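Local coordinates for Non-structural protein 5 (Modoc virus, PDB 2WA2), which probably methylates the viral RNA cap at guanine N7 and ribose 2'-O, using S-adenosylmethionine as methyl donor, at residues 36-41 with 250-254. The protein carries 4 engineered substitutions. Numbering follows the deposited sequence.
Sequences YRRRFV and LLKRM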
loop_
_atom_site.group_PDB
_atom_site.type_symbol
_atom_site.label_atom_id
_atom_site.label_comp_id
_atom_site.label_asym_id
_atom_site.label_seq_id
_atom_site.Cartn_x
_atom_site.Cartn_y
_atom_site.Cartn_z
ATOM N N TYR A 36 5.608 -19.332 9.491
ATOM C CA TYR A 36 4.541 -19.157 8.503
ATOM C C TYR A 36 4.772 -17.929 7.604
ATOM O O TYR A 36 4.570 -17.967 6.373
ATOM C CB TYR A 36 3.162 -19.035 9.182
ATOM C CG TYR A 36 2.079 -18.584 8.206
ATOM C CD1 TYR A 36 1.732 -19.372 7.135
ATOM C CD2 TYR A 36 1.408 -17.371 8.379
ATOM C CE1 TYR A 36 0.760 -18.972 6.236
ATOM C CE2 TYR A 36 0.419 -16.959 7.497
ATOM C CZ TYR A 36 0.105 -17.770 6.422
ATOM O OH TYR A 36 -0.852 -17.437 5.521
ATOM N N ARG A 37 5.191 -16.838 8.231
ATOM C CA ARG A 37 5.173 -15.555 7.562
ATOM C C ARG A 37 6.124 -15.453 6.376
ATOM O O ARG A 37 5.850 -14.687 5.476
ATOM C CB ARG A 37 5.402 -14.418 8.554
ATOM C CG ARG A 37 6.851 -14.195 8.881
ATOM C CD ARG A 37 6.979 -13.575 10.211
ATOM N NE ARG A 37 7.112 -12.136 10.164
ATOM C CZ ARG A 37 8.209 -11.486 10.541
ATOM N NH1 ARG A 37 9.288 -12.153 10.960
ATOM N NH2 ARG A 37 8.237 -10.167 10.494
ATOM N N ARG A 38 7.232 -16.204 6.408
ATOM C CA ARG A 38 8.238 -16.237 5.329
ATOM C C ARG A 38 8.088 -17.389 4.331
ATOM O O ARG A 38 8.836 -17.446 3.359
ATOM C CB ARG A 38 9.659 -16.315 5.925
ATOM C CG ARG A 38 9.806 -17.445 6.945
ATOM C CD ARG A 38 11.179 -18.124 6.977
ATOM N NE ARG A 38 11.010 -19.495 7.488
ATOM C CZ ARG A 38 11.386 -19.919 8.701
ATOM N NH1 ARG A 38 12.009 -19.093 9.544
ATOM N NH2 ARG A 38 11.158 -21.182 9.073
ATOM N N ARG A 39 7.154 -18.306 4.570
ATOM C CA ARG A 39 6.982 -19.498 3.732
ATOM C C ARG A 39 6.654 -19.142 2.278
ATOM O O ARG A 39 5.598 -18.581 1.988
ATOM C CB ARG A 39 5.908 -20.413 4.334
ATOM C CG ARG A 39 6.010 -21.891 3.960
ATOM C CD ARG A 39 5.006 -22.723 4.791
ATOM N NE ARG A 39 5.422 -22.844 6.198
ATOM C CZ ARG A 39 4.591 -22.998 7.235
ATOM N NH1 ARG A 39 3.270 -23.057 7.051
ATOM N NH2 ARG A 39 5.083 -23.089 8.474
ATOM N N PHE A 40 7.585 -19.464 1.377
ATOM C CA PHE A 40 7.471 -19.173 -0.070
ATOM C C PHE A 40 7.431 -17.687 -0.446
ATOM O O PHE A 40 6.977 -17.334 -1.544
ATOM C CB PHE A 40 6.238 -19.835 -0.679
ATOM C CG PHE A 40 6.277 -21.325 -0.693
ATOM C CD1 PHE A 40 6.968 -22.004 -1.692
ATOM C CD2 PHE A 40 5.583 -22.054 0.271
ATOM C CE1 PHE A 40 6.983 -23.403 -1.724
ATOM C CE2 PHE A 40 5.589 -23.452 0.258
ATOM C CZ PHE A 40 6.300 -24.123 -0.742
ATOM N N VAL A 41 7.886 -16.824 0.455
ATOM C CA VAL A 41 7.873 -15.387 0.222
ATOM C C VAL A 41 9.175 -15.014 -0.505
ATOM O O VAL A 41 10.248 -15.469 -0.108
ATOM C CB VAL A 41 7.699 -14.617 1.573
ATOM C CG1 VAL A 41 7.834 -13.103 1.399
ATOM C CG2 VAL A 41 6.350 -14.961 2.208
ATOM N N LEU A 250 -2.783 -17.869 0.827
ATOM C CA LEU A 250 -2.270 -17.694 2.185
ATOM C C LEU A 250 -2.772 -18.793 3.122
ATOM O O LEU A 250 -2.046 -19.209 3.993
ATOM C CB LEU A 250 -2.626 -16.308 2.740
ATOM C CG LEU A 250 -2.016 -15.116 1.980
ATOM C CD1 LEU A 250 -2.400 -13.850 2.697
ATOM C CD2 LEU A 250 -0.471 -15.281 1.888
ATOM N N LEU A 251 -4.003 -19.256 2.925
ATOM C CA LEU A 251 -4.538 -20.393 3.710
ATOM C C LEU A 251 -3.825 -21.701 3.407
ATOM O O LEU A 251 -3.455 -22.415 4.332
ATOM C CB LEU A 251 -6.036 -20.573 3.481
ATOM C CG LEU A 251 -6.891 -19.451 4.070
ATOM C CD1 LEU A 251 -8.333 -19.554 3.551
ATOM C CD2 LEU A 251 -6.858 -19.527 5.593
ATOM N N LYS A 252 -3.650 -22.008 2.119
ATOM C CA LYS A 252 -2.875 -23.195 1.689
ATOM C C LYS A 252 -1.477 -23.145 2.294
ATOM O O LYS A 252 -0.969 -24.136 2.747
ATOM C CB LYS A 252 -2.767 -23.265 0.153
ATOM C CG LYS A 252 -1.844 -24.376 -0.368
ATOM C CD LYS A 252 -1.459 -24.182 -1.858
ATOM C CE LYS A 252 -1.012 -25.515 -2.515
ATOM N NZ LYS A 252 -2.171 -26.188 -3.256
ATOM N N ARG A 253 -0.840 -21.979 2.291
ATOM C CA ARG A 253 0.494 -21.891 2.871
ATOM C C ARG A 253 0.519 -22.188 4.365
ATOM O O ARG A 253 1.556 -22.569 4.915
ATOM C CB ARG A 253 1.132 -20.539 2.586
ATOM C CG ARG A 253 1.567 -20.394 1.141
ATOM C CD ARG A 253 2.156 -19.028 0.857
ATOM N NE ARG A 253 2.490 -18.897 -0.556
ATOM C CZ ARG A 253 3.074 -17.831 -1.080
ATOM N NH1 ARG A 253 3.374 -16.778 -0.319
ATOM N NH2 ARG A 253 3.352 -17.811 -2.371
ATOM N N MET A 254 -0.616 -22.008 5.026
ATOM C CA MET A 254 -0.674 -22.253 6.460
ATOM C C MET A 254 -0.919 -23.751 6.724
ATOM O O MET A 254 -0.580 -24.248 7.791
ATOM C CB MET A 254 -1.717 -21.343 7.130
ATOM C CG MET A 254 -1.347 -20.833 8.522
ATOM S SD MET A 254 -2.752 -20.028 9.334
ATOM C CE MET A 254 -3.828 -19.956 7.907
HETATM O O HOH W 1 4.971 -14.998 -2.153
#
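Tyr36 and Met254 lie 6.4 Å apart between their CA atoms, and Arg39 CA approaches Arg253 CA to 7.0 Å, where the end of helix 30-38 and the turn after it meet residues 250-254 of helix 239-254. The chain leaves helix 30-38 through a type II beta turn from Arg38 to Val41, closed by Val41 N bonding to Arg38 O. In this FtsJ-like, Rossmann-type methyltransferase the contact joins the N-terminal helical region to helix 239-254, the last helix of the methyltransferase domain as modelled. The Tyr36 side chain reaches across with CG anti to the backbone N (chi1 169°), and its hydroxyl OH donates a hydrogen bond to Leu250 O at 2.6 Å, approaching from above the carbonyl plane. The same carbonyl also receives a weak helical bond from Met254 N, while Trp21 of helix 14-27 adds a weak bond to the hydroxyl. Met254 covers one face of the ring: its CG stands 3.8 Å from the ring centroid in a CH-pi contact displaced toward the rim, and SD sits farther above the same face as a Met-aromatic contact. Arg39, its chain bent at chi3, turns its guanidinium edge to the backbone of Arg253. Arg39 NH1 bonds to Arg253 O at 2.8 Å, with the acceptor close to the guanidinium plane and the donor in the carbonyl plane; Tyr36 CA lies over one guanidinium face. Arg253 runs the other way, its chain straight out to NE, toward the turn, and Phe40 CB rests over the centre of its guanidinium, 3.8 Å from Arg253 CZ. Asn224 fixes this arrangement from outside, accepting from Arg253 NH1 through OD1 and donating ND2 to the carbonyls of Tyr36 and Arg39. At the guanidinium edge, a water accepts from Arg253 NH1 at 3.0 Å and donates to Phe40 O.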